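Local structure of tRNA(Ile2) 2-agmatinylcytidine synthetase TiaS (Archaeoglobus fulgidus, 5XOB) at residues Pro92-Val97 with Pro132-Lys137. The protein catalyses the ATP-dependent joining of agmatine to the wobble cytidine of an isoleucine tRNA, converting its codon specificity from AUG to AUA. Sequence-based numbering, arbitrary orientation.
Sequences PGAVFV and PHLRHK
P132, just ahead of the short strand 133-135, meets F96: its O takes a weak hydrogen bond from F96 N (3.1 Å, 132° at the hydrogen) and also lies at the edge of the F96 ring, 3.1 Å from CD2. The phenyl therefore presents a rim, not a face, to the P132 backbone; CG stands anti to the carbonyl carbon (chi1 -46°), which sets the base of the ring beside the N-H bonded to P132 O. P132 CD also lies 3.2 Å from F96 O. H133 pairs with V95 as an antiparallel, non-hydrogen-bonded pair, its CB 4.1 Å from V95 CG1, while the imidazole turns away and ND1 bonds to I131 O. L134 carries the hydrogen-bonded pair with A94: L134 N to A94 O at 2.9 Å and A94 N to L134 O at 3.1 Å, both fairly straight. On the same face as A94, L134 CD1 meets F96 CZ at 3.8 Å, again at the ring edge. R135 lies across from G93, where G93 CA directs a C-H at L134 O. Beyond it, H136 N makes a weak bond to P92 O, and K137 CG comes just within 4.5 Å of P92 CD, with NZ bonded to L85 O. The pair lies in the TCKD domain, at one edge of a mixed sheet that runs on into FLD-domain strands: 133-135 is outermost there, and 93-98 pairs on its inner side with strand 2-8, G93 with D8 and V95 with G6. Helix 68-82 packs on L134 and H136, whereas helix 141-150 lies against V95 and R135, and helix 119-129 touches H133 and R135.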
loop_
_atom_site.group_PDB
_atom_site.type_symbol
_atom_site.label_atom_id
_atom_site.label_comp_id
_atom_site.label_asym_id
_atom_site.label_seq_id
_atom_site.Cartn_x
_atom_site.Cartn_y
_atom_site.Cartn_z
ATOM N N PRO A 92 -2.802 2.024 -24.165
ATOM C CA PRO A 92 -3.286 3.329 -23.732
ATOM C C PRO A 92 -4.794 3.506 -23.866
ATOM O O PRO A 92 -5.403 3.068 -24.846
ATOM C CB PRO A 92 -2.562 4.298 -24.666
ATOM C CG PRO A 92 -1.327 3.576 -25.070
ATOM C CD PRO A 92 -1.742 2.148 -25.180
ATOM N N GLY A 93 -5.384 4.133 -22.864
ATOM C CA GLY A 93 -6.791 4.466 -22.897
ATOM C C GLY A 93 -6.951 5.863 -22.363
ATOM O O GLY A 93 -6.168 6.310 -21.524
ATOM N N ALA A 94 -7.955 6.563 -22.860
ATOM C CA ALA A 94 -8.290 7.853 -22.307
ATOM C C ALA A 94 -9.750 8.164 -22.522
ATOM O O ALA A 94 -10.344 7.759 -23.515
ATOM C CB ALA A 94 -7.415 8.936 -22.908
ATOM N N VAL A 95 -10.321 8.882 -21.564
ATOM C CA VAL A 95 -11.722 9.267 -21.616
ATOM C C VAL A 95 -11.897 10.740 -21.293
ATOM O O VAL A 95 -11.030 11.378 -20.680
ATOM C CB VAL A 95 -12.573 8.440 -20.642
ATOM C CG1 VAL A 95 -12.583 6.980 -21.070
ATOM C CG2 VAL A 95 -12.065 8.586 -19.212
ATOM N N PHE A 96 -13.044 11.265 -21.708
ATOM C CA PHE A 96 -13.307 12.694 -21.646
ATOM C C PHE A 96 -14.747 12.882 -21.200
ATOM O O PHE A 96 -15.673 12.642 -21.967
ATOM C CB PHE A 96 -13.022 13.316 -23.019
ATOM C CG PHE A 96 -11.715 12.857 -23.610
ATOM C CD1 PHE A 96 -10.531 13.548 -23.352
ATOM C CD2 PHE A 96 -11.656 11.696 -24.373
ATOM C CE1 PHE A 96 -9.326 13.107 -23.874
ATOM C CE2 PHE A 96 -10.453 11.246 -24.891
ATOM C CZ PHE A 96 -9.284 11.956 -24.644
ATOM N N VAL A 97 -14.917 13.308 -19.949
ATOM C CA VAL A 97 -16.192 13.194 -19.237
ATOM C C VAL A 97 -16.632 14.546 -18.682
ATOM O O VAL A 97 -15.834 15.247 -18.067
ATOM C CB VAL A 97 -16.063 12.168 -18.071
ATOM C CG1 VAL A 97 -17.302 12.152 -17.185
ATOM C CG2 VAL A 97 -15.792 10.765 -18.609
ATOM N N PRO A 132 -16.704 10.127 -25.078
ATOM C CA PRO A 132 -15.628 10.116 -26.052
ATOM C C PRO A 132 -14.364 9.565 -25.424
ATOM O O PRO A 132 -14.106 9.794 -24.240
ATOM C CB PRO A 132 -15.455 11.595 -26.420
ATOM C CG PRO A 132 -16.627 12.314 -25.835
ATOM C CD PRO A 132 -17.050 11.497 -24.664
ATOM N N HIS A 133 -13.580 8.861 -26.225
ATOM C CA HIS A 133 -12.507 8.050 -25.700
ATOM C C HIS A 133 -11.498 7.698 -26.777
ATOM O O HIS A 133 -11.796 7.790 -27.970
ATOM C CB HIS A 133 -13.090 6.763 -25.130
ATOM C CG HIS A 133 -13.838 5.945 -26.136
ATOM N ND1 HIS A 133 -15.034 6.351 -26.689
ATOM C CD2 HIS A 133 -13.562 4.735 -26.682
ATOM C CE1 HIS A 133 -15.459 5.430 -27.536
ATOM N NE2 HIS A 133 -14.587 4.437 -27.547
ATOM N N LEU A 134 -10.304 7.303 -26.338
ATOM C CA LEU A 134 -9.254 6.807 -27.222
ATOM C C LEU A 134 -8.830 5.443 -26.723
ATOM O O LEU A 134 -8.705 5.241 -25.518
ATOM C CB LEU A 134 -8.052 7.743 -27.199
ATOM C CG LEU A 134 -8.340 9.165 -27.670
ATOM C CD1 LEU A 134 -7.242 10.109 -27.218
ATOM C CD2 LEU A 134 -8.489 9.204 -29.181
ATOM N N ARG A 135 -8.627 4.506 -27.639
ATOM C CA ARG A 135 -8.071 3.197 -27.282
ATOM C C ARG A 135 -7.109 2.772 -28.377
ATOM O O ARG A 135 -7.481 2.088 -29.325
ATOM C CB ARG A 135 -9.185 2.159 -27.056
ATOM C CG ARG A 135 -10.001 1.803 -28.293
ATOM C CD ARG A 135 -11.449 1.473 -27.986
ATOM N NE ARG A 135 -11.808 0.068 -28.219
ATOM C CZ ARG A 135 -13.021 -0.339 -28.609
ATOM N NH1 ARG A 135 -14.001 0.539 -28.835
ATOM N NH2 ARG A 135 -13.264 -1.633 -28.791
ATOM N N HIS A 136 -5.859 3.194 -28.251
ATOM C CA HIS A 136 -4.929 3.083 -29.368
ATOM C C HIS A 136 -4.620 1.649 -29.761
ATOM O O HIS A 136 -4.218 1.396 -30.903
ATOM C CB HIS A 136 -3.650 3.860 -29.088
ATOM C CG HIS A 136 -3.827 5.332 -29.226
ATOM N ND1 HIS A 136 -4.565 6.074 -28.329
ATOM C CD2 HIS A 136 -3.410 6.195 -30.181
ATOM C CE1 HIS A 136 -4.575 7.338 -28.712
ATOM N NE2 HIS A 136 -3.881 7.439 -29.832
ATOM N N LYS A 137 -4.804 0.717 -28.829
ATOM C CA LYS A 137 -4.616 -0.692 -29.134
ATOM C C LYS A 137 -5.764 -1.471 -28.510
ATOM O O LYS A 137 -6.931 -1.289 -28.887
ATOM C CB LYS A 137 -3.238 -1.153 -28.632
ATOM C CG LYS A 137 -2.107 -0.202 -28.999
ATOM C CD LYS A 137 -0.750 -0.871 -29.142
ATOM C CE LYS A 137 -0.479 -1.891 -28.052
ATOM N NZ LYS A 137 0.971 -2.198 -27.925
#